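Local coordinates for protein probable TonB-dependent receptor (Pseudomonas aeruginosa, PDB 4K3F) that probably serves as a periplasmic, lipid-anchored methionine-binding protein of the NlpA family, holding its ligand as selenomethionine in this crystal, at residues H59-D64 with S194-I199; I82-A87 with A235-F240; V125-D130 with D140-P145; G101-I106 with K149-E154. All coordinates share one frame; numbering follows the deposited sequence. Where two conformers were deposited one is given.

Contact 1. Residues H59-D64 with S194-I199. With MSE (selenomethionine), chain B.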
loop_
_atom_site.group_PDB
_atom_site.type_symbol
_atom_site.label_atom_id
_atom_site.label_comp_id
_atom_site.label_asym_id
_atom_site.label_seq_id
_atom_site.Cartn_x
_atom_site.Cartn_y
_atom_site.Cartn_z
ATOM N N HIS A 59 3.308 3.843 1.420
ATOM C CA HIS A 59 4.098 4.427 0.359
ATOM C C HIS A 59 4.405 5.887 0.710
ATOM O O HIS A 59 3.933 6.434 1.696
ATOM C CB HIS A 59 3.425 4.286 -1.017
ATOM C CG HIS A 59 1.947 4.646 -1.055
ATOM N ND1 HIS A 59 1.477 5.924 -0.771
ATOM C CD2 HIS A 59 0.852 3.910 -1.344
ATOM C CE1 HIS A 59 0.157 5.949 -0.904
ATOM N NE2 HIS A 59 -0.243 4.736 -1.273
ATOM N N GLN A 60 5.268 6.501 -0.069
ATOM C CA GLN A 60 5.747 7.858 0.246
ATOM C C GLN A 60 4.658 8.896 0.159
ATOM O O GLN A 60 4.582 9.769 1.026
ATOM C CB GLN A 60 6.978 8.236 -0.603
ATOM C CG GLN A 60 7.658 9.530 -0.157
ATOM C CD GLN A 60 8.722 9.361 0.886
ATOM O OE1 GLN A 60 9.603 8.482 0.776
ATOM N NE2 GLN A 60 8.704 10.258 1.884
ATOM N N PRO A 61 3.791 8.839 -0.879
ATOM C CA PRO A 61 2.718 9.826 -0.847
ATOM C C PRO A 61 1.895 9.798 0.435
ATOM O O PRO A 61 1.587 10.841 0.998
ATOM C CB PRO A 61 1.905 9.498 -2.080
ATOM C CG PRO A 61 2.919 8.892 -3.026
ATOM C CD PRO A 61 3.868 8.119 -2.171
ATOM N N TYR A 62 1.590 8.626 0.912
ATOM C CA TYR A 62 0.814 8.463 2.153
ATOM C C TYR A 62 1.574 9.054 3.353
ATOM O O TYR A 62 0.996 9.802 4.161
ATOM C CB TYR A 62 0.478 6.979 2.383
ATOM C CG TYR A 62 -0.404 6.784 3.579
ATOM C CD1 TYR A 62 0.141 6.651 4.839
ATOM C CD2 TYR A 62 -1.815 6.795 3.464
ATOM C CE1 TYR A 62 -0.652 6.490 5.942
ATOM C CE2 TYR A 62 -2.624 6.637 4.577
ATOM C CZ TYR A 62 -2.046 6.491 5.806
ATOM O OH TYR A 62 -2.875 6.368 6.921
ATOM N N LEU A 63 2.856 8.771 3.431
ATOM C CA LEU A 63 3.691 9.258 4.521
ATOM C C LEU A 63 3.683 10.769 4.524
ATOM O O LEU A 63 3.578 11.408 5.572
ATOM C CB LEU A 63 5.118 8.713 4.406
ATOM C CG LEU A 63 6.062 9.289 5.429
ATOM C CD1 LEU A 63 5.662 8.970 6.856
ATOM C CD2 LEU A 63 7.504 8.867 5.125
ATOM N N ASP A 64 3.929 11.347 3.352
ATOM C CA ASP A 64 4.050 12.811 3.287
ATOM C C ASP A 64 2.744 13.496 3.762
ATOM O O ASP A 64 2.748 14.505 4.538
ATOM C CB ASP A 64 4.373 13.264 1.856
ATOM C CG ASP A 64 5.758 12.838 1.377
ATOM O OD1 ASP A 64 6.610 12.471 2.191
ATOM O OD2 ASP A 64 5.993 12.902 0.126
ATOM N N SER A 194 5.335 3.217 -10.644
ATOM C CA SER A 194 4.311 4.078 -10.082
ATOM C C SER A 194 4.883 4.902 -8.952
ATOM O O SER A 194 6.010 4.664 -8.499
ATOM C CB SER A 194 3.124 3.237 -9.577
ATOM O OG SER A 194 3.436 2.585 -8.337
ATOM N N PRO A 195 4.072 5.835 -8.445
ATOM C CA PRO A 195 4.481 6.580 -7.228
ATOM C C PRO A 195 4.487 5.784 -5.924
ATOM O O PRO A 195 4.768 6.361 -4.882
ATOM C CB PRO A 195 3.422 7.711 -7.136
ATOM C CG PRO A 195 2.929 7.861 -8.542
ATOM C CD PRO A 195 2.917 6.456 -9.109
ATOM N N TYR A 196 4.110 4.508 -5.958
ATOM C CA TYR A 196 3.633 3.841 -4.744
ATOM C C TYR A 196 4.522 2.727 -4.180
ATOM O O TYR A 196 4.048 1.797 -3.504
ATOM C CB TYR A 196 2.190 3.364 -4.913
ATOM C CG TYR A 196 1.290 4.463 -5.413
ATOM C CD1 TYR A 196 0.995 5.579 -4.624
ATOM C CD2 TYR A 196 0.816 4.454 -6.725
ATOM C CE1 TYR A 196 0.203 6.602 -5.077
ATOM C CE2 TYR A 196 0.025 5.494 -7.185
ATOM C CZ TYR A 196 -0.262 6.563 -6.372
ATOM O OH TYR A 196 -1.026 7.571 -6.849
ATOM N N VAL A 197 5.826 2.877 -4.347
ATOM C CA VAL A 197 6.730 1.964 -3.679
ATOM C C VAL A 197 6.508 2.035 -2.176
ATOM O O VAL A 197 6.365 3.113 -1.603
ATOM C CB VAL A 197 8.195 2.299 -4.008
ATOM C CG1 VAL A 197 9.152 1.444 -3.216
ATOM C CG2 VAL A 197 8.443 2.170 -5.499
ATOM N N ASN A 198 6.379 0.867 -1.551
ATOM C CA ASN A 198 6.268 0.771 -0.089
ATOM C C ASN A 198 7.641 0.901 0.565
ATOM O O ASN A 198 8.615 0.317 0.094
ATOM C CB ASN A 198 5.598 -0.544 0.321
ATOM C CG ASN A 198 4.068 -0.511 0.115
ATOM O OD1 ASN A 198 3.321 -1.002 0.947
ATOM N ND2 ASN A 198 3.602 0.155 -0.988
ATOM N N ILE A 199 7.696 1.714 1.611
ATOM C CA ILE A 199 8.933 2.120 2.206
ATOM C C ILE A 199 9.024 1.703 3.678
ATOM O O ILE A 199 8.048 1.719 4.427
ATOM C CB ILE A 199 9.073 3.653 2.126
ATOM C CG1 ILE A 199 7.753 4.355 2.515
ATOM C CG2 ILE A 199 9.417 4.045 0.694
ATOM C CD1 ILE A 199 7.849 5.841 2.720
HETATM N N MSE B 300 0.456 -1.562 0.962
HETATM C CA MSE B 300 -0.441 -0.427 0.600
HETATM C C MSE B 300 -0.281 -0.201 -0.899
HETATM O O MSE B 300 0.847 -0.217 -1.402
HETATM O OXT MSE B 300 -1.273 0.014 -1.604
HETATM C CB MSE B 300 -0.097 0.850 1.385
HETATM C CG MSE B 300 -1.017 2.000 1.053
HETATM SE SE MSE B 300 -0.412 3.639 1.951
HETATM C CE MSE B 300 -0.767 3.171 3.746
HETATM O O HOH W 1 6.320 5.627 -2.651
#

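Contact 2. Residues I82-A87 with A235-F240. With MSE (selenomethionine), chain B.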
loop_
_atom_site.group_PDB
_atom_site.type_symbol
_atom_site.label_atom_id
_atom_site.label_comp_id
_atom_site.label_asym_id
_atom_site.label_seq_id
_atom_site.Cartn_x
_atom_site.Cartn_y
_atom_site.Cartn_z
ATOM N N ILE A 82 6.415 -2.771 -4.707
ATOM C CA ILE A 82 5.216 -2.076 -5.194
ATOM C C ILE A 82 4.088 -3.083 -5.163
ATOM O O ILE A 82 4.312 -4.288 -5.402
ATOM C CB ILE A 82 5.398 -1.528 -6.649
ATOM C CG1 ILE A 82 6.656 -0.663 -6.747
ATOM C CG2 ILE A 82 4.215 -0.690 -7.084
ATOM C CD1 ILE A 82 7.709 -1.278 -7.641
ATOM N N GLU A 83 2.881 -2.612 -4.881
ATOM C CA GLU A 83 1.661 -3.448 -4.858
ATOM C C GLU A 83 0.672 -2.863 -5.837
ATOM O O GLU A 83 -0.187 -2.092 -5.445
ATOM C CB GLU A 83 1.002 -3.412 -3.468
ATOM C CG GLU A 83 1.813 -4.029 -2.378
ATOM C CD GLU A 83 1.241 -3.820 -0.973
ATOM O OE1 GLU A 83 0.032 -3.463 -0.778
ATOM O OE2 GLU A 83 2.029 -4.000 -0.062
ATOM N N PRO A 84 0.785 -3.206 -7.126
ATOM C CA PRO A 84 -0.132 -2.581 -8.085
ATOM C C PRO A 84 -1.597 -2.728 -7.675
ATOM O O PRO A 84 -2.074 -3.835 -7.383
ATOM C CB PRO A 84 0.186 -3.300 -9.383
ATOM C CG PRO A 84 1.634 -3.619 -9.236
ATOM C CD PRO A 84 1.797 -4.022 -7.776
ATOM N N LEU A 85 -2.292 -1.606 -7.615
ATOM C CA LEU A 85 -3.672 -1.582 -7.101
ATOM C C LEU A 85 -4.633 -2.070 -8.174
ATOM O O LEU A 85 -4.577 -1.601 -9.329
ATOM C CB LEU A 85 -4.020 -0.164 -6.696
ATOM C CG LEU A 85 -5.357 -0.136 -5.950
ATOM C CD1 LEU A 85 -5.177 0.534 -4.626
ATOM C CD2 LEU A 85 -6.323 0.551 -6.847
ATOM N N GLY A 86 -5.526 -2.979 -7.776
ATOM C CA GLY A 86 -6.538 -3.510 -8.633
ATOM C C GLY A 86 -7.956 -3.058 -8.315
ATOM O O GLY A 86 -8.285 -2.663 -7.176
ATOM N N ALA A 87 -8.801 -3.185 -9.330
ATOM C CA ALA A 87 -10.255 -3.017 -9.243
ATOM C C ALA A 87 -10.910 -4.394 -9.291
ATOM O O ALA A 87 -10.605 -5.186 -10.180
ATOM C CB ALA A 87 -10.743 -2.139 -10.392
ATOM N N ALA A 235 1.908 -10.214 -7.730
ATOM C CA ALA A 235 1.021 -9.265 -7.028
ATOM C C ALA A 235 1.791 -8.218 -6.234
ATOM O O ALA A 235 1.264 -7.096 -5.939
ATOM C CB ALA A 235 0.097 -10.031 -6.105
ATOM N N VAL A 236 3.023 -8.580 -5.862
ATOM C CA VAL A 236 3.947 -7.728 -5.126
ATOM C C VAL A 236 5.239 -7.751 -5.927
ATOM O O VAL A 236 5.751 -8.836 -6.249
ATOM C CB VAL A 236 4.157 -8.214 -3.684
ATOM C CG1 VAL A 236 5.115 -7.311 -2.927
ATOM C CG2 VAL A 236 2.812 -8.308 -2.985
ATOM N N VAL A 237 5.673 -6.569 -6.355
ATOM C CA VAL A 237 6.799 -6.427 -7.252
ATOM C C VAL A 237 7.983 -5.828 -6.500
ATOM O O VAL A 237 7.856 -4.737 -5.903
ATOM C CB VAL A 237 6.404 -5.510 -8.417
ATOM C CG1 VAL A 237 7.573 -5.294 -9.366
ATOM C CG2 VAL A 237 5.193 -6.054 -9.155
ATOM N N PRO A 238 9.146 -6.501 -6.485
ATOM C CA PRO A 238 10.297 -5.885 -5.891
ATOM C C PRO A 238 10.660 -4.535 -6.545
ATOM O O PRO A 238 10.573 -4.386 -7.779
ATOM C CB PRO A 238 11.412 -6.893 -6.138
ATOM C CG PRO A 238 10.748 -8.187 -6.472
ATOM C CD PRO A 238 9.434 -7.834 -7.070
ATOM N N ALA A 239 11.098 -3.583 -5.729
ATOM C CA ALA A 239 11.375 -2.229 -6.171
ATOM C C ALA A 239 12.882 -1.976 -6.141
ATOM O O ALA A 239 13.331 -0.898 -5.785
ATOM C CB ALA A 239 10.652 -1.244 -5.271
ATOM N N PHE A 240 13.642 -3.013 -6.458
ATOM C CA PHE A 240 15.096 -2.936 -6.422
ATOM C C PHE A 240 15.646 -4.032 -7.341
ATOM O O PHE A 240 14.884 -4.849 -7.905
ATOM C CB PHE A 240 15.626 -3.031 -4.959
ATOM C CG PHE A 240 15.278 -4.316 -4.267
ATOM C CD1 PHE A 240 16.094 -5.438 -4.394
ATOM C CD2 PHE A 240 14.107 -4.438 -3.561
ATOM C CE1 PHE A 240 15.757 -6.631 -3.785
ATOM C CE2 PHE A 240 13.758 -5.630 -2.938
ATOM C CZ PHE A 240 14.591 -6.727 -3.047
ATOM O OXT PHE A 240 16.869 -4.116 -7.508
HETATM N N MSE B 300 0.456 -1.562 0.962
HETATM C CA MSE B 300 -0.441 -0.427 0.600
HETATM C C MSE B 300 -0.281 -0.201 -0.899
HETATM O O MSE B 300 0.847 -0.217 -1.402
HETATM O OXT MSE B 300 -1.273 0.014 -1.604
HETATM C CB MSE B 300 -0.097 0.850 1.385
HETATM C CG MSE B 300 -1.017 2.000 1.053
HETATM SE SE MSE B 300 -0.412 3.639 1.951
HETATM C CE MSE B 300 -0.767 3.171 3.746
HETATM O O HOH W 2 -0.952 -6.364 -7.433
#

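Contact 3. Residues V125-D130 with D140-P145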
loop_
_atom_site.group_PDB
_atom_site.type_symbol
_atom_site.label_atom_id
_atom_site.label_comp_id
_atom_site.label_asym_id
_atom_site.label_seq_id
_atom_site.Cartn_x
_atom_site.Cartn_y
_atom_site.Cartn_z
ATOM N N VAL A 125 -12.876 4.566 -17.347
ATOM C CA VAL A 125 -14.169 4.591 -16.683
ATOM C C VAL A 125 -14.672 6.018 -16.507
ATOM O O VAL A 125 -15.848 6.308 -16.758
ATOM C CB VAL A 125 -14.058 3.869 -15.303
ATOM C CG1 VAL A 125 -15.343 3.946 -14.481
ATOM C CG2 VAL A 125 -13.684 2.424 -15.523
ATOM N N ILE A 126 -13.773 6.903 -16.093
ATOM C CA ILE A 126 -14.045 8.326 -15.987
ATOM C C ILE A 126 -12.869 9.032 -16.608
ATOM O O ILE A 126 -11.882 8.396 -16.998
ATOM C CB ILE A 126 -14.138 8.806 -14.526
ATOM C CG1 ILE A 126 -12.773 8.623 -13.861
ATOM C CG2 ILE A 126 -15.272 8.098 -13.777
ATOM C CD1 ILE A 126 -12.749 8.840 -12.366
ATOM N N LYS A 127 -12.955 10.351 -16.681
ATOM C CA LYS A 127 -11.810 11.158 -17.049
ATOM C C LYS A 127 -11.617 12.240 -15.969
ATOM O O LYS A 127 -12.588 12.818 -15.474
ATOM C CB LYS A 127 -11.966 11.758 -18.442
ATOM C CG LYS A 127 -10.702 12.459 -18.895
ATOM C CD LYS A 127 -10.694 12.730 -20.388
ATOM C CE LYS A 127 -9.295 12.547 -20.929
ATOM N NZ LYS A 127 -8.340 13.449 -20.252
ATOM N N LEU A 128 -10.359 12.419 -15.549
ATOM C CA LEU A 128 -9.979 13.487 -14.638
ATOM C C LEU A 128 -9.435 14.707 -15.392
ATOM O O LEU A 128 -8.928 14.578 -16.515
ATOM C CB LEU A 128 -8.902 12.982 -13.682
ATOM C CG LEU A 128 -9.304 11.861 -12.701
ATOM C CD1 LEU A 128 -8.053 11.316 -12.046
ATOM C CD2 LEU A 128 -10.272 12.378 -11.644
ATOM N N LYS A 129 -9.554 15.892 -14.780
ATOM C CA LYS A 129 -9.041 17.132 -15.377
ATOM C C LYS A 129 -7.569 17.008 -15.760
ATOM O O LYS A 129 -6.819 16.259 -15.138
ATOM C CB LYS A 129 -9.233 18.322 -14.428
ATOM C CG LYS A 129 -8.412 18.253 -13.148
ATOM C CD LYS A 129 -8.820 19.335 -12.149
ATOM C CE LYS A 129 -7.781 19.489 -11.034
ATOM N NZ LYS A 129 -8.244 20.386 -9.925
ATOM N N ASP A 130 -7.203 17.728 -16.814
ATOM C CA ASP A 130 -5.880 17.636 -17.397
ATOM C C ASP A 130 -4.739 17.983 -16.425
ATOM O O ASP A 130 -3.657 17.407 -16.486
ATOM C CB ASP A 130 -5.829 18.563 -18.606
ATOM C CG ASP A 130 -4.555 18.401 -19.381
ATOM O OD1 ASP A 130 -4.416 17.366 -20.055
ATOM O OD2 ASP A 130 -3.697 19.296 -19.287
ATOM N N ASP A 140 -12.600 16.550 -9.281
ATOM C CA ASP A 140 -11.730 16.678 -10.443
ATOM C C ASP A 140 -12.161 15.835 -11.648
ATOM O O ASP A 140 -11.492 15.860 -12.681
ATOM C CB ASP A 140 -10.301 16.299 -10.034
ATOM C CG ASP A 140 -9.771 17.215 -8.954
ATOM O OD1 ASP A 140 -10.189 18.389 -8.932
ATOM O OD2 ASP A 140 -8.963 16.753 -8.117
ATOM N N ILE A 141 -13.285 15.118 -11.531
ATOM C CA ILE A 141 -13.815 14.345 -12.654
ATOM C C ILE A 141 -14.451 15.313 -13.656
ATOM O O ILE A 141 -15.310 16.147 -13.284
ATOM C CB ILE A 141 -14.822 13.260 -12.167
ATOM C CG1 ILE A 141 -14.125 12.190 -11.314
ATOM C CG2 ILE A 141 -15.554 12.577 -13.316
ATOM C CD1 ILE A 141 -15.050 11.180 -10.652
ATOM N N VAL A 142 -14.001 15.200 -14.910
ATOM C CA VAL A 142 -14.516 16.015 -16.015
ATOM C C VAL A 142 -15.414 15.247 -16.995
ATOM O O VAL A 142 -16.065 15.854 -17.811
ATOM C CB VAL A 142 -13.388 16.719 -16.801
ATOM C CG1 VAL A 142 -12.632 17.672 -15.882
ATOM C CG2 VAL A 142 -12.449 15.743 -17.489
ATOM N N ASP A 143 -15.405 13.924 -16.935
ATOM C CA ASP A 143 -16.235 13.063 -17.796
ATOM C C ASP A 143 -16.685 11.835 -16.997
ATOM O O ASP A 143 -15.877 11.099 -16.456
ATOM C CB ASP A 143 -15.441 12.638 -19.008
ATOM C CG ASP A 143 -16.295 12.083 -20.154
ATOM O OD1 ASP A 143 -17.477 12.404 -20.336
ATOM O OD2 ASP A 143 -15.748 11.275 -20.903
ATOM N N ASN A 144 -17.995 11.623 -16.953
ATOM C CA ASN A 144 -18.560 10.470 -16.289
ATOM C C ASN A 144 -19.829 10.030 -17.023
ATOM O O ASN A 144 -20.985 10.203 -16.517
ATOM C CB ASN A 144 -18.852 10.839 -14.848
ATOM C CG ASN A 144 -19.307 9.648 -14.007
ATOM O OD1 ASN A 144 -19.315 8.485 -14.450
ATOM N ND2 ASN A 144 -19.667 9.942 -12.772
ATOM N N PRO A 145 -19.638 9.457 -18.228
ATOM C CA PRO A 145 -20.789 9.157 -19.071
ATOM C C PRO A 145 -21.729 8.111 -18.488
ATOM O O PRO A 145 -22.944 8.181 -18.702
ATOM C CB PRO A 145 -20.175 8.658 -20.386
ATOM C CG PRO A 145 -18.723 8.467 -20.150
ATOM C CD PRO A 145 -18.348 9.179 -18.878
HETATM O O HOH W 3 -18.526 6.895 -16.588
#

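Contact 4. Residues G101-I106 with K149-E154. With SO4 (sulfate ion), chain E; SO4 (sulfate ion), chain D.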
loop_
_atom_site.group_PDB
_atom_site.type_symbol
_atom_site.label_atom_id
_atom_site.label_comp_id
_atom_site.label_asym_id
_atom_site.label_seq_id
_atom_site.Cartn_x
_atom_site.Cartn_y
_atom_site.Cartn_z
ATOM N N GLY A 101 -24.885 4.296 -13.464
ATOM C CA GLY A 101 -25.062 4.485 -12.030
ATOM C C GLY A 101 -24.350 3.458 -11.128
ATOM O O GLY A 101 -24.641 3.366 -9.936
ATOM N N ALA A 102 -23.394 2.717 -11.684
ATOM C CA ALA A 102 -22.601 1.782 -10.922
ATOM C C ALA A 102 -21.951 2.424 -9.707
ATOM O O ALA A 102 -21.442 3.552 -9.743
ATOM C CB ALA A 102 -21.540 1.105 -11.785
ATOM N N THR A 103 -21.980 1.651 -8.613
ATOM C CA THR A 103 -21.331 2.020 -7.397
ATOM C C THR A 103 -19.916 1.488 -7.412
ATOM O O THR A 103 -19.686 0.279 -7.516
ATOM C CB THR A 103 -22.100 1.531 -6.150
ATOM O OG1 THR A 103 -22.366 0.115 -6.244
ATOM C CG2 THR A 103 -23.412 2.294 -6.020
ATOM N N VAL A 104 -18.977 2.409 -7.269
ATOM C CA VAL A 104 -17.537 2.086 -7.265
ATOM C C VAL A 104 -16.924 2.685 -6.009
ATOM O O VAL A 104 -16.877 3.914 -5.852
ATOM C CB VAL A 104 -16.877 2.657 -8.528
ATOM C CG1 VAL A 104 -15.402 2.364 -8.570
ATOM C CG2 VAL A 104 -17.548 2.070 -9.766
ATOM N N VAL A 105 -16.443 1.828 -5.116
ATOM C CA VAL A 105 -15.902 2.299 -3.850
ATOM C C VAL A 105 -14.370 2.367 -3.933
ATOM O O VAL A 105 -13.726 1.502 -4.532
ATOM C CB VAL A 105 -16.409 1.479 -2.640
ATOM C CG1 VAL A 105 -15.943 0.028 -2.701
ATOM C CG2 VAL A 105 -16.029 2.148 -1.341
ATOM N N ILE A 106 -13.830 3.429 -3.360
ATOM C CA ILE A 106 -12.384 3.654 -3.329
ATOM C C ILE A 106 -11.993 4.063 -1.904
ATOM O O ILE A 106 -12.843 4.410 -1.100
ATOM C CB ILE A 106 -12.000 4.764 -4.353
ATOM C CG1 ILE A 106 -12.478 6.135 -3.899
ATOM C CG2 ILE A 106 -12.509 4.395 -5.756
ATOM C CD1 ILE A 106 -12.103 7.289 -4.815
ATOM N N LYS A 149 -21.142 6.228 -9.475
ATOM C CA LYS A 149 -21.206 6.836 -8.168
ATOM C C LYS A 149 -19.930 6.447 -7.436
ATOM O O LYS A 149 -19.759 5.253 -7.080
ATOM C CB LYS A 149 -22.444 6.330 -7.416
ATOM C CG LYS A 149 -23.780 6.612 -8.098
ATOM C CD LYS A 149 -24.876 5.746 -7.494
ATOM C CE LYS A 149 -26.189 5.777 -8.270
ATOM N NZ LYS A 149 -26.728 4.410 -8.486
ATOM N N ILE A 150 -19.074 7.426 -7.185
ATOM C CA ILE A 150 -17.810 7.158 -6.496
ATOM C C ILE A 150 -18.074 7.182 -5.013
ATOM O O ILE A 150 -18.469 8.229 -4.469
ATOM C CB ILE A 150 -16.760 8.244 -6.808
ATOM C CG1 ILE A 150 -16.434 8.253 -8.303
ATOM C CG2 ILE A 150 -15.499 8.058 -5.961
ATOM C CD1 ILE A 150 -15.620 7.070 -8.755
ATOM N N ARG A 151 -17.873 6.036 -4.357
ATOM C CA ARG A 151 -18.053 5.904 -2.933
ATOM C C ARG A 151 -16.692 5.838 -2.289
ATOM O O ARG A 151 -15.787 5.244 -2.864
ATOM C CB ARG A 151 -18.790 4.611 -2.578
ATOM C CG ARG A 151 -20.102 4.374 -3.305
ATOM C CD ARG A 151 -21.102 5.441 -2.964
ATOM N NE ARG A 151 -22.489 5.002 -3.190
ATOM C CZ ARG A 151 -23.473 5.784 -3.629
ATOM N NH1 ARG A 151 -23.249 7.062 -3.944
ATOM N NH2 ARG A 151 -24.702 5.265 -3.762
ATOM N N GLU A 152 -16.563 6.426 -1.088
ATOM C CA GLU A 152 -15.277 6.502 -0.412
ATOM C C GLU A 152 -15.427 5.966 1.016
ATOM O O GLU A 152 -16.221 6.463 1.769
ATOM C CB GLU A 152 -14.758 7.951 -0.387
ATOM C CG GLU A 152 -14.689 8.604 -1.773
ATOM C CD GLU A 152 -14.415 10.105 -1.727
ATOM O OE1 GLU A 152 -13.377 10.516 -1.189
ATOM O OE2 GLU A 152 -15.239 10.882 -2.217
ATOM N N LEU A 153 -14.659 4.938 1.334
ATOM C CA LEU A 153 -14.661 4.301 2.654
ATOM C C LEU A 153 -13.251 3.943 3.085
ATOM O O LEU A 153 -12.310 3.949 2.296
ATOM C CB LEU A 153 -15.531 3.062 2.688
ATOM C CG LEU A 153 -17.041 3.305 2.477
ATOM C CD1 LEU A 153 -17.739 1.976 2.309
ATOM C CD2 LEU A 153 -17.685 4.071 3.609
ATOM N N GLU A 154 -13.084 3.685 4.376
ATOM C CA GLU A 154 -11.730 3.446 4.882
ATOM C C GLU A 154 -11.141 2.196 4.205
ATOM O O GLU A 154 -11.802 1.172 4.042
ATOM C CB GLU A 154 -11.734 3.305 6.399
ATOM C CG GLU A 154 -10.365 3.583 7.051
ATOM C CD GLU A 154 -9.377 2.417 6.977
ATOM O OE1 GLU A 154 -9.815 1.259 7.015
ATOM O OE2 GLU A 154 -8.144 2.660 6.900
HETATM S S SO4 E . -26.189 9.111 -5.350
HETATM O O1 SO4 E . -26.830 10.060 -4.413
HETATM O O2 SO4 E . -24.715 9.182 -5.212
HETATM O O3 SO4 E . -26.643 7.727 -5.045
HETATM O O4 SO4 E . -26.565 9.509 -6.728
HETATM S S SO4 D . -26.048 1.354 -2.311
HETATM O O1 SO4 D . -26.191 2.787 -2.464
HETATM O O2 SO4 D . -24.585 1.114 -2.126
HETATM O O3 SO4 D . -26.856 0.801 -1.202
HETATM O O4 SO4 D . -26.473 0.766 -3.602
#

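Contact 1. Residues H59-D64 with S194-I199
H59 stands with its imidazole between Y196 and the bound selenomethionine. CD1 of Y196 comes over the centre of one ring face, 3.7 Å from H59 NE2, in an edge-to-face pair with planes at 59°; the ligand's SE lies over the opposite face, toward the rim, 3.4 Å from NE2. CG of H59 sits between its backbone N and carbonyl carbon (chi1 46°), a fold-back that lets ND1 accept from Y62 N at 3.2 Å. H59 is thus the N-cap of helix 60-70, while its NE2 is hydrogen-bonded to N112. The ligand sits between two alpha/beta lobes, as in other periplasmic binding proteins. Q60 N donates to a water, which in turn donates to P195 O and V197 O. P61, which has no N-H to offer, suits this first turn; its CD rests 3.4 Å from P195 O and its CG touches Y196 CE1. Y62 turns its ring to the ligand, whose CE lies over the ring centre. L63 ends the contact, its CD2 3.9 Å from I199 CD1. N198 grips the ligand twice: OD1 accepts from the ligand N, and ND2 donates to the ligand O at 2.8 Å.

Contact 2. Residues I82-A87 with A235-F240
One residue of the ligand pocket, E83, lies beside the edge of a six-stranded mixed sheet, where I82, the last residue of strand 75-82, pairs with V237 of the short outermost strand 237-238. The pair is antiparallel and hydrogen-bonded: I82 N donates to V237 O at 2.7 Å, and V237 N returns the bond to I82 O at 2.8 Å, almost straight at 177°. Branched side chains suit an extended pair such as this. In I82, chi1 (-53°) puts CG1 beside the backbone N, and CD1 then reaches A239 CB, just past the strand, at 3.8 Å; the small methyl of A239 lets it come close. Beyond the pair the two chains part. P84, lacking an N-H, sets CD against A235 O at 3.6 Å, and its side chain crosses that of V237 at about a right angle, CD nearest CG2. One water donates to both P84 O and A235 O and links the two chains where they diverge. Between I82 and P84, E83 sends an extended chain into the pocket, where OE1 accepts from the ligand N at 2.6 Å and, weakly, from N173 N; its OE2 is hydrogen-bonded to H81. A carboxylate so close to the ligand's amino group would probably favour the ammonium form, and the two backbone bonds at I82, the residue before E83, probably help to fix the backbone from which that carboxylate reaches.

Contact 3. Residues V125-D130 with D140-P145
K129 crosses D140 and closes a salt bridge, NZ to OD1 at 3.0 Å, in which the amine comes from above the carboxylate plane. The lysine's CG lies between backbone N and carbonyl carbon (chi1 66°), and the extended chain brings CD and CE near D140 OD1. The same residues are joined through their backbones, K129 N donating to D140 O at 2.9 Å. One step inward, this two-stranded antiparallel ribbon holds a classic beta bulge: V142 and D143 both face K127, whose O takes V142 N at 2.8 Å and D143 N only weakly at 3.4 Å. K127 N in turn donates to D143 O. On one side L128 CD2 packs on I141 CG1 and, in the conformer described, I126 CD1 meets I141 CD1 at 3.7 Å; branched aliphatics suit a side backed by helix 110-122. Farther out, L128 N is hydrogen-bonded to D121 OD2 of that helix, D140 OD2 accepts from T137 N, and a water donates to V125 O and to N144 OD1, which also accepts from I148 N. The salt bridge lies at the partly exposed end of the ribbon, where solvent probably weakens it; the backbone bonds probably contribute more to holding the register.

Contact 4. Residues G101-I106 with K149-E154
K149, in the conformer described, leaves its strand with CG anti to the carbonyl carbon (chi1 -59°) and stays extended until a bend at chi4 (133°) turns NZ onto G101 O, a 2.7 Å bond in the carbonyl plane on a lone pair. G101 has a positive phi, which suits glycine. R151, also in one of two conformers, bends at chi2, folding its guanidinium back over K149 CB, which lies against one face. At the edge, NH1 donates to O2 of one sulfate at 2.9 Å, and NH2 to O1 of a second at 3.2 Å and, weakly, to O3 of the first; both ions probably come from the crystallisation liquor. Strands 103-106 and 149-153 run parallel in register, T103 beside K149 through I106 beside E152, with a 32° twist. Their ladder includes K149 N to A102 O at 2.7 Å. Beta-branched V104, V105, I106 and I150 favour the extended backbone; I106 CD1 touches I150 CG2 on the side covered by helix 110-122, while V105 CG2 meets L153 CD1 on the other, near helix 158-161. On this outermost strand basic side chains can reach solvent, and the sulfates are consistent with a locally positive patch but no evidence of a physiological anion site.

How the contacts relate
From the N terminus, H59-D64 comes first and waits for S194-I199, so contact 1 closes a loop of 129 residues. I82-A87 opens within that loop but meets its partner only at the C terminus, so contacts 1 and 2 cross; they touch through V197 with I82 and A239, join the same six-stranded sheet, and share the ligand. Inside both loops contact 4 closes a shorter one, pairing strands of the five-stranded sheet that strand 86-88, just after E83, also enters. Contact 3, the shortest closure, sits within contact 4's loop and touches it where I141 packs on I150. Contacts 1 and 2 thus lie by the ligand, contacts 3 and 4 farther out.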